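Local coordinates for TqaA (Penicillium aethiopicum, PDB 5DLK), which probably closes a peptide chain into a macrocycle, as the terminal condensation-like domain of a fungal nonribosomal peptide synthetase, at residues 97-102 against 111-116; 230-235 against 330-335. All blocks are in the same frame, centred on the assembly; numbering follows the deposited sequence.

Interaction 1 of 2, residues 97-102 against 111-116; sequences ILRTSF and QLVLAN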
loop_
_atom_site.group_PDB
_atom_site.type_symbol
_atom_site.label_atom_id
_atom_site.label_comp_id
_atom_site.label_asym_id
_atom_site.label_seq_id
_atom_site.Cartn_x
_atom_site.Cartn_y
_atom_site.Cartn_z
ATOM N N ILE A 97 14.276 5.280 1.187
ATOM C CA ILE A 97 12.881 5.713 1.174
ATOM C C ILE A 97 12.513 6.398 2.502
ATOM O O ILE A 97 11.684 7.301 2.523
ATOM C CB ILE A 97 11.904 4.526 0.900
ATOM C CG1 ILE A 97 10.483 5.044 0.636
ATOM C CG2 ILE A 97 11.882 3.553 2.059
ATOM C CD1 ILE A 97 10.392 6.021 -0.493
ATOM N N LEU A 98 13.162 5.997 3.598
ATOM C CA LEU A 98 12.879 6.584 4.909
ATOM C C LEU A 98 13.534 7.976 5.061
ATOM O O LEU A 98 13.186 8.733 5.970
ATOM C CB LEU A 98 13.339 5.641 6.036
ATOM C CG LEU A 98 12.771 4.222 6.073
ATOM C CD1 LEU A 98 13.286 3.425 7.269
ATOM C CD2 LEU A 98 11.241 4.228 6.049
ATOM N N ARG A 99 14.461 8.322 4.167
ATOM C CA ARG A 99 15.000 9.685 4.166
ATOM C C ARG A 99 14.551 10.443 2.939
ATOM O O ARG A 99 15.272 11.297 2.420
ATOM C CB ARG A 99 16.530 9.680 4.249
ATOM C CG ARG A 99 17.187 8.376 3.910
ATOM C CD ARG A 99 18.677 8.414 4.273
ATOM N NE ARG A 99 19.319 7.193 3.819
ATOM C CZ ARG A 99 19.849 7.045 2.615
ATOM N NH1 ARG A 99 19.840 8.060 1.760
ATOM N NH2 ARG A 99 20.387 5.891 2.273
ATOM N N THR A 100 13.352 10.122 2.463
ATOM C CA THR A 100 12.805 10.805 1.307
ATOM C C THR A 100 11.796 11.884 1.700
ATOM O O THR A 100 10.949 11.689 2.579
ATOM C CB THR A 100 12.149 9.772 0.339
ATOM O OG1 THR A 100 13.154 8.875 -0.130
ATOM C CG2 THR A 100 11.545 10.454 -0.832
ATOM N N SER A 101 11.903 13.018 1.019
ATOM C CA SER A 101 11.029 14.162 1.152
ATOM C C SER A 101 10.213 14.288 -0.141
ATOM O O SER A 101 10.734 14.028 -1.233
ATOM C CB SER A 101 11.886 15.415 1.423
ATOM O OG SER A 101 11.240 16.616 1.061
ATOM N N PHE A 102 8.940 14.656 -0.022
ATOM C CA PHE A 102 8.067 14.761 -1.188
ATOM C C PHE A 102 7.624 16.190 -1.387
ATOM O O PHE A 102 7.172 16.843 -0.447
ATOM C CB PHE A 102 6.818 13.868 -1.044
ATOM C CG PHE A 102 7.125 12.417 -0.907
ATOM C CD1 PHE A 102 7.438 11.874 0.326
ATOM C CD2 PHE A 102 7.066 11.574 -2.013
ATOM C CE1 PHE A 102 7.726 10.521 0.450
ATOM C CE2 PHE A 102 7.347 10.235 -1.899
ATOM C CZ PHE A 102 7.684 9.700 -0.669
ATOM N N GLN A 111 10.111 12.947 -5.561
ATOM C CA GLN A 111 10.697 12.604 -4.282
ATOM C C GLN A 111 12.191 12.974 -4.251
ATOM O O GLN A 111 12.934 12.731 -5.194
ATOM C CB GLN A 111 10.452 11.123 -3.961
ATOM C CG GLN A 111 10.994 10.134 -4.934
ATOM C CD GLN A 111 10.307 8.761 -4.847
ATOM O OE1 GLN A 111 10.133 8.183 -3.774
ATOM N NE2 GLN A 111 9.964 8.217 -6.002
ATOM N N LEU A 112 12.581 13.650 -3.175
ATOM C CA LEU A 112 13.971 14.034 -2.948
ATOM C C LEU A 112 14.567 13.060 -1.950
ATOM O O LEU A 112 14.138 13.010 -0.802
ATOM C CB LEU A 112 14.067 15.472 -2.424
ATOM C CG LEU A 112 13.783 16.638 -3.376
ATOM C CD1 LEU A 112 12.300 16.774 -3.713
ATOM C CD2 LEU A 112 14.310 17.937 -2.805
ATOM N N VAL A 113 15.528 12.267 -2.399
ATOM C CA VAL A 113 16.220 11.349 -1.522
ATOM C C VAL A 113 17.344 12.130 -0.846
ATOM O O VAL A 113 18.218 12.658 -1.514
ATOM C CB VAL A 113 16.796 10.149 -2.274
ATOM C CG1 VAL A 113 17.401 9.154 -1.299
ATOM C CG2 VAL A 113 15.704 9.471 -3.130
ATOM N N LEU A 114 17.294 12.208 0.478
ATOM C CA LEU A 114 18.314 12.915 1.244
ATOM C C LEU A 114 19.393 11.970 1.765
ATOM O O LEU A 114 19.140 10.794 2.019
ATOM C CB LEU A 114 17.667 13.649 2.414
ATOM C CG LEU A 114 16.579 14.660 2.059
ATOM C CD1 LEU A 114 16.146 15.476 3.297
ATOM C CD2 LEU A 114 17.027 15.577 0.925
ATOM N N ALA A 115 20.605 12.502 1.925
ATOM C CA ALA A 115 21.682 11.796 2.601
ATOM C C ALA A 115 22.266 12.743 3.652
ATOM O O ALA A 115 21.838 13.898 3.754
ATOM C CB ALA A 115 22.759 11.340 1.613
ATOM N N ASN A 116 23.234 12.252 4.420
ATOM C CA ASN A 116 23.770 13.014 5.556
ATOM C C ASN A 116 22.630 13.524 6.432
ATOM O O ASN A 116 22.606 14.685 6.852
ATOM C CB ASN A 116 24.642 14.167 5.068
ATOM C CG ASN A 116 25.872 13.681 4.322
ATOM O OD1 ASN A 116 25.881 13.610 3.089
ATOM N ND2 ASN A 116 26.908 13.310 5.068
HETATM O O HOH W 1 12.865 7.417 -2.567
#

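Interaction 2 of 2, residues 230-235 against 330-335; sequences QFWRHY and FVPLRV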
loop_
_atom_site.group_PDB
_atom_site.type_symbol
_atom_site.label_atom_id
_atom_site.label_comp_id
_atom_site.label_asym_id
_atom_site.label_seq_id
_atom_site.Cartn_x
_atom_site.Cartn_y
_atom_site.Cartn_z
ATOM N N GLN A 230 2.104 -3.480 -25.461
ATOM C CA GLN A 230 1.459 -4.356 -26.440
ATOM C C GLN A 230 0.520 -5.310 -25.717
ATOM O O GLN A 230 -0.608 -5.558 -26.175
ATOM C CB GLN A 230 2.496 -5.136 -27.241
ATOM C CG GLN A 230 3.223 -4.244 -28.253
ATOM C CD GLN A 230 4.427 -4.938 -28.888
ATOM O OE1 GLN A 230 4.751 -6.085 -28.555
ATOM N NE2 GLN A 230 5.093 -4.243 -29.810
ATOM N N PHE A 231 0.989 -5.840 -24.590
ATOM C CA PHE A 231 0.160 -6.730 -23.783
ATOM C C PHE A 231 -1.111 -6.030 -23.326
ATOM O O PHE A 231 -2.199 -6.572 -23.481
ATOM C CB PHE A 231 0.894 -7.257 -22.545
ATOM C CG PHE A 231 -0.040 -7.877 -21.533
ATOM C CD1 PHE A 231 -0.470 -7.132 -20.424
ATOM C CD2 PHE A 231 -0.531 -9.165 -21.715
ATOM C CE1 PHE A 231 -1.364 -7.675 -19.503
ATOM C CE2 PHE A 231 -1.428 -9.733 -20.792
ATOM C CZ PHE A 231 -1.838 -8.970 -19.674
ATOM N N TRP A 232 -0.982 -4.843 -22.732
ATOM C CA TRP A 232 -2.183 -4.200 -22.185
ATOM C C TRP A 232 -3.166 -3.844 -23.297
ATOM O O TRP A 232 -4.361 -3.937 -23.098
ATOM C CB TRP A 232 -1.822 -2.967 -21.355
ATOM C CG TRP A 232 -1.281 -3.331 -19.984
ATOM C CD1 TRP A 232 0.020 -3.220 -19.533
ATOM C CD2 TRP A 232 -2.033 -3.901 -18.897
ATOM N NE1 TRP A 232 0.109 -3.670 -18.228
ATOM C CE2 TRP A 232 -1.132 -4.094 -17.817
ATOM C CE3 TRP A 232 -3.378 -4.250 -18.730
ATOM C CZ2 TRP A 232 -1.534 -4.634 -16.597
ATOM C CZ3 TRP A 232 -3.780 -4.784 -17.508
ATOM C CH2 TRP A 232 -2.859 -4.966 -16.461
ATOM N N ARG A 233 -2.667 -3.436 -24.471
ATOM C CA ARG A 233 -3.568 -3.167 -25.591
ATOM C C ARG A 233 -4.367 -4.411 -25.974
ATOM O O ARG A 233 -5.565 -4.331 -26.227
ATOM C CB ARG A 233 -2.784 -2.655 -26.816
ATOM C CG ARG A 233 -3.650 -2.513 -28.057
ATOM C CD ARG A 233 -3.048 -1.531 -29.056
ATOM N NE ARG A 233 -3.577 -0.190 -28.808
ATOM C CZ ARG A 233 -2.832 0.839 -28.444
ATOM N NH1 ARG A 233 -1.526 0.672 -28.303
ATOM N NH2 ARG A 233 -3.387 2.028 -28.219
ATOM N N HIS A 234 -3.698 -5.553 -25.996
ATOM C CA HIS A 234 -4.343 -6.820 -26.359
ATOM C C HIS A 234 -5.355 -7.227 -25.269
ATOM O O HIS A 234 -6.488 -7.618 -25.544
ATOM C CB HIS A 234 -3.277 -7.894 -26.538
ATOM C CG HIS A 234 -3.798 -9.201 -27.042
ATOM N ND1 HIS A 234 -4.112 -9.415 -28.366
ATOM C CD2 HIS A 234 -4.028 -10.375 -26.407
ATOM C CE1 HIS A 234 -4.527 -10.661 -28.523
ATOM N NE2 HIS A 234 -4.491 -11.263 -27.348
ATOM N N TYR A 235 -4.911 -7.108 -24.024
ATOM C CA TYR A 235 -5.710 -7.516 -22.870
ATOM C C TYR A 235 -7.000 -6.715 -22.762
ATOM O O TYR A 235 -8.055 -7.261 -22.390
ATOM C CB TYR A 235 -4.856 -7.335 -21.600
ATOM C CG TYR A 235 -5.484 -7.748 -20.295
ATOM C CD1 TYR A 235 -5.339 -9.046 -19.813
ATOM C CD2 TYR A 235 -6.179 -6.820 -19.517
ATOM C CE1 TYR A 235 -5.872 -9.413 -18.581
ATOM C CE2 TYR A 235 -6.735 -7.186 -18.292
ATOM C CZ TYR A 235 -6.582 -8.482 -17.839
ATOM O OH TYR A 235 -7.137 -8.859 -16.629
ATOM N N PHE A 330 -2.189 -0.282 -8.780
ATOM C CA PHE A 330 -3.628 -0.478 -8.947
ATOM C C PHE A 330 -3.891 -0.535 -10.445
ATOM O O PHE A 330 -3.703 0.466 -11.138
ATOM C CB PHE A 330 -4.388 0.642 -8.281
ATOM C CG PHE A 330 -3.848 0.965 -6.913
ATOM C CD1 PHE A 330 -4.052 0.083 -5.858
ATOM C CD2 PHE A 330 -3.086 2.112 -6.706
ATOM C CE1 PHE A 330 -3.552 0.362 -4.581
ATOM C CE2 PHE A 330 -2.571 2.399 -5.426
ATOM C CZ PHE A 330 -2.808 1.509 -4.378
ATOM N N VAL A 331 -4.255 -1.716 -10.936
ATOM C CA VAL A 331 -4.326 -1.938 -12.395
ATOM C C VAL A 331 -5.668 -2.576 -12.769
ATOM O O VAL A 331 -6.373 -3.122 -11.900
ATOM C CB VAL A 331 -3.161 -2.827 -12.893
ATOM C CG1 VAL A 331 -1.782 -2.186 -12.574
ATOM C CG2 VAL A 331 -3.277 -4.257 -12.335
ATOM N N PRO A 332 -6.048 -2.502 -14.054
ATOM C CA PRO A 332 -7.309 -3.115 -14.488
ATOM C C PRO A 332 -7.287 -4.632 -14.461
ATOM O O PRO A 332 -6.321 -5.280 -14.864
ATOM C CB PRO A 332 -7.458 -2.632 -15.947
ATOM C CG PRO A 332 -6.392 -1.575 -16.134
ATOM C CD PRO A 332 -5.312 -1.930 -15.200
ATOM N N LEU A 333 -8.394 -5.188 -13.984
ATOM C CA LEU A 333 -8.652 -6.607 -14.057
ATOM C C LEU A 333 -9.889 -6.757 -14.914
ATOM O O LEU A 333 -10.926 -6.165 -14.612
ATOM C CB LEU A 333 -8.883 -7.200 -12.654
ATOM C CG LEU A 333 -9.189 -8.701 -12.665
ATOM C CD1 LEU A 333 -8.004 -9.478 -13.258
ATOM C CD2 LEU A 333 -9.501 -9.155 -11.233
ATOM N N ARG A 334 -9.773 -7.528 -15.990
ATOM C CA ARG A 334 -10.892 -7.759 -16.891
ATOM C C ARG A 334 -11.405 -9.179 -16.749
ATOM O O ARG A 334 -10.615 -10.134 -16.794
ATOM C CB ARG A 334 -10.453 -7.516 -18.345
ATOM C CG ARG A 334 -11.587 -7.710 -19.350
ATOM C CD ARG A 334 -11.067 -7.483 -20.769
ATOM N NE ARG A 334 -12.162 -7.483 -21.735
ATOM C CZ ARG A 334 -11.984 -7.277 -23.034
ATOM N NH1 ARG A 334 -10.761 -7.057 -23.498
ATOM N NH2 ARG A 334 -13.028 -7.286 -23.859
ATOM N N VAL A 335 -12.712 -9.323 -16.602
ATOM C CA VAL A 335 -13.330 -10.642 -16.513
ATOM C C VAL A 335 -14.417 -10.728 -17.571
ATOM O O VAL A 335 -15.355 -9.923 -17.589
ATOM C CB VAL A 335 -13.900 -10.912 -15.101
ATOM C CG1 VAL A 335 -14.595 -12.279 -15.036
ATOM C CG2 VAL A 335 -12.787 -10.800 -14.071
#

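Interaction 1 of 2, residues 97-102 against 111-116
R99 meets L114 O through an unusual first torsion: CG nearly eclipses the backbone N (chi1 17°), and from there the chain runs extended to NE, bringing NH1 to L114 O at 2.8 Å. That oxygen lies at the guanidinium edge, in its plane, and the N-H points at it fairly straight (158°). Q111 CB points to the face shared with T100 and F102, and CG, set between the backbone N and the carbonyl carbon (chi1 59°), carries the chain on over it. There Q111 CB packs tightly on T100 CG2 at 3.4 Å, and the same CB lies 3.8 Å from F102 CE2. A water donates to both T100 OG1 and Q111 OE1, tying the two polar ends together, although T100 OG1 also pairs with S96 O and the Q111 amide is held by P53 O and Q58.

The backbones form an antiparallel hairpin: S101 and L112 are a hydrogen-bonded pair, with L112 N to S101 O at 2.7 Å, and L114 N extends the ladder to R99 O. All three guanidinium nitrogens of R99 have outside partners: NE bonds V92 O, NH2 bonds D93 O, and NH1 adds a salt bridge to E49. Strand 108-115 is central in its three-stranded sheet, flanked by strands 47-53 and 100-105, while L112 and L114 pack against helix 29-38.

Interaction 2 of 2, residues 230-235 against 330-335
Y235 and R334 exchange two hydrogen bonds, each using the side chain of one and the backbone of the other. R334 N donates to Y235 OH at 3.0 Å in an almost perfectly straight bond (178°), and R334 NH1 returns to Y235 O at 2.9 Å, with the oxygen at the guanidinium edge and in its plane. Y235 can reach so far because CG stands anti to its backbone N (chi1 -178°), which sends the ring from the helix across to the strand. The R334 chain is extended and slides past the ring in the opposite direction, its CB resting 3.7 Å from Y235 CE2. Both polar ends have further partners: the phenol oxygen also bonds Q356 O, while R334 NH1 is shared with D237 O and NH2 forms a salt bridge with D303. The buried hydroxyl is thus gripped from two elements, and its rotation is probably fixed.

The arrangement is a helix laid over the edge strand of a mixed sheet, in the C-terminal lobe of the condensation-domain fold. The axes of helix segment 230-235 and strand segment 330-335 run at 38° and come within 10.8 Å of each other, a spacing usual for a helix on a sheet, bridged here by the W232 and Y235 side chains.

Beyond Y235, the W232 indole supplies most of the apolar filling. Its CZ3 meets P332 O at 3.7 Å, the oxygen at the ring edge, and touches P332 CD at 4.0 Å; W232 CH2 reaches V331 CB at 4.2 Å. F231, the neighbouring residue in the same helix, lays its CE1 over the centre of one face of the W232 indole. W232 NE1 is satisfied by H363 O, and helix 368-375 packs on both W232 and P332. L333 points its CB away from the helix, yet its CD1 approaches Y235 OH at 3.5 Å.

Overall arrangement
Interaction 1 lies in the N-terminal lobe of the condensation-type fold and interaction 2 in the C-terminal lobe. Interaction 1 is a local hairpin, its segments only 9 residues apart, whereas interaction 2 brings together residues separated by 95 positions. Their centres lie 33 Å apart and their nearest atoms about 13 Å, so they do not touch. Their relation to the phosphopantetheine site also differs. Interaction 1 lies away from the annotated binding residues, while in interaction 2 the L333 side chain comes within about 5 Å of that of Y357 and about 10 Å of that of T282. Both residues bind the phosphopantetheine arm in another structure of this protein; here the arm is absent.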